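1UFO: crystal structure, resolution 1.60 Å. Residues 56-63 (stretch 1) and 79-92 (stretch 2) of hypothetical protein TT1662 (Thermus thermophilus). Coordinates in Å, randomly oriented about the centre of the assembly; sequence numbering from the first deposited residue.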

# COMPACT_ATOMS: atom_id res chain seq x y z
N ALA A 56 -7.30 -19.97 -10.74
CA ALA A 56 -5.86 -20.10 -11.06
C ALA A 56 -5.67 -21.37 -11.86
O ALA A 56 -6.38 -22.36 -11.63
CB ALA A 56 -5.07 -20.18 -9.76
N PHE A 57 -4.77 -21.34 -12.82
CA PHE A 57 -4.48 -22.56 -13.54
C PHE A 57 -2.98 -22.68 -13.65
O PHE A 57 -2.24 -21.69 -13.43
CB PHE A 57 -5.16 -22.59 -14.90
CG PHE A 57 -4.69 -21.50 -15.87
CD1 PHE A 57 -3.70 -21.79 -16.84
CD2 PHE A 57 -5.21 -20.18 -15.80
CE1 PHE A 57 -3.25 -20.78 -17.74
CE2 PHE A 57 -4.78 -19.17 -16.70
CZ PHE A 57 -3.80 -19.48 -17.67
N ASP A 58 -2.50 -23.91 -13.93
CA ASP A 58 -1.06 -24.11 -14.04
C ASP A 58 -0.49 -23.59 -15.36
O ASP A 58 -1.08 -23.79 -16.42
CB ASP A 58 -0.74 -25.62 -13.95
CG ASP A 58 -0.96 -26.19 -12.57
OD1 ASP A 58 -1.41 -27.37 -12.48
OD2 ASP A 58 -0.68 -25.48 -11.59
N ALA A 59 0.67 -22.97 -15.28
CA ALA A 59 1.33 -22.48 -16.50
C ALA A 59 1.94 -23.65 -17.25
O ALA A 59 2.11 -24.72 -16.70
CB ALA A 59 2.46 -21.49 -16.08
N PRO A 60 2.26 -23.43 -18.49
CA PRO A 60 2.90 -24.53 -19.24
C PRO A 60 4.10 -25.00 -18.46
O PRO A 60 4.85 -24.21 -17.84
CB PRO A 60 3.30 -23.88 -20.55
CG PRO A 60 2.32 -22.81 -20.76
CD PRO A 60 2.05 -22.24 -19.33
N ARG A 61 4.34 -26.32 -18.45
CA ARG A 61 5.43 -26.96 -17.77
C ARG A 61 5.42 -26.97 -16.23
O ARG A 61 6.38 -27.42 -15.59
CB ARG A 61 6.78 -26.36 -18.21
CG ARG A 61 7.05 -26.51 -19.63
CD ARG A 61 8.44 -25.98 -19.99
NE ARG A 61 9.56 -26.69 -19.38
CZ ARG A 61 10.81 -26.47 -19.79
NH1 ARG A 61 10.99 -25.57 -20.75
NH2 ARG A 61 11.85 -27.14 -19.27
N HIS A 62 4.34 -26.51 -15.61
CA HIS A 62 4.24 -26.42 -14.20
C HIS A 62 3.04 -27.22 -13.64
O HIS A 62 2.10 -27.56 -14.37
CB HIS A 62 3.99 -24.94 -13.82
CG HIS A 62 5.20 -24.08 -13.98
ND1 HIS A 62 5.72 -23.72 -15.20
CD2 HIS A 62 6.02 -23.55 -13.03
CE1 HIS A 62 6.82 -23.00 -15.00
NE2 HIS A 62 7.02 -22.89 -13.70
N GLY A 63 3.12 -27.52 -12.36
CA GLY A 63 2.04 -28.15 -11.66
C GLY A 63 1.68 -29.53 -12.21
O GLY A 63 2.53 -30.47 -12.26
N GLU A 79 15.33 -18.25 -22.30
CA GLU A 79 14.47 -18.50 -23.45
C GLU A 79 13.25 -19.33 -23.03
O GLU A 79 12.11 -19.02 -23.41
CB GLU A 79 15.27 -19.29 -24.48
CG GLU A 79 14.53 -19.58 -25.73
CD GLU A 79 15.43 -20.25 -26.76
OE1 GLU A 79 15.66 -19.58 -27.74
OE2 GLU A 79 15.83 -21.40 -26.56
N GLU A 80 13.51 -20.40 -22.30
CA GLU A 80 12.42 -21.29 -21.89
C GLU A 80 11.46 -20.63 -20.87
O GLU A 80 10.21 -20.84 -20.91
CB GLU A 80 13.03 -22.59 -21.35
CG GLU A 80 13.57 -23.38 -22.56
CD GLU A 80 14.25 -24.71 -22.20
OE1 GLU A 80 14.96 -25.22 -23.12
OE2 GLU A 80 14.09 -25.21 -21.06
N VAL A 81 12.02 -19.79 -20.01
CA VAL A 81 11.18 -19.11 -19.00
C VAL A 81 10.22 -18.18 -19.74
O VAL A 81 9.00 -18.18 -19.46
CB VAL A 81 12.08 -18.30 -18.03
CG1 VAL A 81 11.23 -17.26 -17.25
CG2 VAL A 81 12.73 -19.23 -17.04
N TYR A 82 10.70 -17.40 -20.72
CA TYR A 82 9.75 -16.49 -21.36
C TYR A 82 8.83 -17.13 -22.39
O TYR A 82 7.76 -16.57 -22.72
CB TYR A 82 10.46 -15.25 -21.90
CG TYR A 82 10.90 -14.39 -20.74
CD1 TYR A 82 12.24 -14.29 -20.38
CD2 TYR A 82 9.96 -13.76 -19.93
CE1 TYR A 82 12.63 -13.59 -19.26
CE2 TYR A 82 10.34 -13.07 -18.74
CZ TYR A 82 11.68 -13.00 -18.41
OH TYR A 82 11.99 -12.48 -17.17
N ARG A 83 9.21 -18.32 -22.88
CA ARG A 83 8.26 -19.06 -23.73
C ARG A 83 7.12 -19.57 -22.81
O ARG A 83 5.92 -19.52 -23.18
CB ARG A 83 9.02 -20.18 -24.44
CG ARG A 83 8.10 -21.17 -25.17
CD ARG A 83 7.02 -20.47 -26.05
NE ARG A 83 7.57 -19.53 -27.03
CZ ARG A 83 6.85 -18.68 -27.76
NH1 ARG A 83 7.43 -17.85 -28.63
NH2 ARG A 83 5.51 -18.62 -27.65
N VAL A 84 7.45 -20.06 -21.61
CA VAL A 84 6.36 -20.40 -20.61
C VAL A 84 5.49 -19.11 -20.39
O VAL A 84 4.25 -19.21 -20.44
CB VAL A 84 6.93 -20.76 -19.25
CG1 VAL A 84 5.77 -20.83 -18.15
CG2 VAL A 84 7.60 -22.19 -19.30
N ALA A 85 6.10 -17.94 -20.21
CA ALA A 85 5.31 -16.70 -20.00
C ALA A 85 4.40 -16.35 -21.16
O ALA A 85 3.23 -15.99 -20.96
CB ALA A 85 6.26 -15.52 -19.76
N LEU A 86 4.91 -16.50 -22.38
CA LEU A 86 4.07 -16.20 -23.55
C LEU A 86 2.87 -17.19 -23.67
O LEU A 86 1.78 -16.77 -24.09
CB LEU A 86 4.97 -16.24 -24.82
CG LEU A 86 5.86 -14.98 -24.92
CD1 LEU A 86 6.92 -15.31 -25.96
CD2 LEU A 86 5.05 -13.75 -25.35
N GLY A 87 3.11 -18.44 -23.34
CA GLY A 87 2.07 -19.47 -23.40
C GLY A 87 1.04 -19.17 -22.31
O GLY A 87 -0.19 -19.21 -22.51
N PHE A 88 1.58 -18.87 -21.15
CA PHE A 88 0.72 -18.58 -19.97
C PHE A 88 -0.16 -17.33 -20.26
O PHE A 88 -1.37 -17.29 -19.89
CB PHE A 88 1.64 -18.32 -18.74
CG PHE A 88 0.97 -18.44 -17.37
CD1 PHE A 88 -0.20 -19.11 -17.19
CD2 PHE A 88 1.68 -17.98 -16.26
CE1 PHE A 88 -0.69 -19.38 -15.86
CE2 PHE A 88 1.25 -18.23 -14.95
CZ PHE A 88 0.07 -18.94 -14.73
N LYS A 89 0.40 -16.31 -20.92
CA LYS A 89 -0.35 -15.13 -21.30
C LYS A 89 -1.52 -15.48 -22.20
O LYS A 89 -2.65 -15.02 -21.97
CB LYS A 89 0.59 -14.15 -22.08
CG LYS A 89 -0.14 -12.91 -22.60
CD LYS A 89 0.47 -12.34 -23.88
CE LYS A 89 0.24 -13.32 -25.01
NZ LYS A 89 0.58 -12.71 -26.33
N GLU A 90 -1.25 -16.25 -23.27
CA GLU A 90 -2.32 -16.51 -24.26
C GLU A 90 -3.44 -17.30 -23.60
O GLU A 90 -4.61 -17.03 -23.89
CB GLU A 90 -1.68 -17.23 -25.45
CG GLU A 90 -2.59 -17.50 -26.60
CD GLU A 90 -3.46 -18.74 -26.34
OE1 GLU A 90 -4.52 -18.77 -26.99
OE2 GLU A 90 -3.09 -19.67 -25.58
N GLU A 91 -3.08 -18.24 -22.75
CA GLU A 91 -4.08 -19.07 -22.03
C GLU A 91 -4.87 -18.21 -21.06
O GLU A 91 -6.10 -18.32 -20.93
CB GLU A 91 -3.41 -20.20 -21.23
CG GLU A 91 -2.82 -21.25 -22.19
CD GLU A 91 -1.81 -22.13 -21.57
OE1 GLU A 91 -1.40 -21.88 -20.42
OE2 GLU A 91 -1.41 -23.12 -22.26
N ALA A 92 -4.16 -17.33 -20.32
CA ALA A 92 -4.84 -16.53 -19.33
C ALA A 92 -5.86 -15.62 -19.95
O ALA A 92 -6.92 -15.39 -19.38
CB ALA A 92 -3.77 -15.67 -18.57
O HOH W 1 9.51 -23.35 -22.12

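Stretch 2 is helical throughout, as its i to i-4 backbone hydrogen bonds attest: F88 N to V84 O and A92 N to F88 O both measure 2.8 Å. Stretch 1 packs against this helix without forming one of its own. Its defining feature is a type II beta turn from A59 to H62, closed by H62 N to A59 O at 3.1 Å; P60 (phi/psi -54/142°) and R61 (69/8°) occupy the two central positions. The backbones come closest around this turn: A59 CA lies 5.3 Å from F88 CA, and P60 CA lies 5.6 Å from V84 CA. Towards F57 they diverge, with 8.4 Å between F57 CA and A92 CA, and there the F57 side chain spans the distance between the two backbones.

The absence of a side chain at G87 suits the close approach at P60. An ideal CB on G87 would point toward stretch 1 and sit 3.2 Å from P60 CG, a tight fit. The proline ring rests along the helix backbone, with P60 CD 3.9 Å from F88 N and 4.0 Å from F88 CB.

F88 is engaged in two ways. A59 CB sits 3.4 Å from the centroid of the F88 ring and only 4° off its normal, a CH-pi contact almost directly over the face. The edge of the same ring is directed at the face of F57 in an offset edge-to-face pair, with centroids 5.1 Å apart and planes at 81°; the closest atoms, F57 CE1 and F88 CE1, are 3.5 Å apart. The F57 CA-to-CB bond points sideways, but with chi1 at 63° (p) the ring end comes nearer the helix, where F57 CZ reaches 3.9 Å from A92 CB. E91 OE1 lies near the plane of the F57 ring, 3.4 Å from F57 CE1.

V84 supplies an apolar surface beneath the turn: its CG1 is 4.0 Å from A59 CB and 3.5 Å from P60 O. H62 ND1 donates to P60 O (2.8 Å, 170°), tying the imidazole back to the turn; H62 CE1 lies 4.0 Å from V84 CG1.

The polar link is a salt bridge between R61 and E80. R61 NH1 donates to E80 OE2 at 3.1 Å and 159°, whereas the bond from R61 NH2 to E80 OE2 is weak, at 3.5 Å and 140°. A water extends the link by accepting from R61 NH1 (3.0 Å to the water O) and donating to E80 O (2.9 Å from the water O), so R61 engages both the side chain and the backbone of E80.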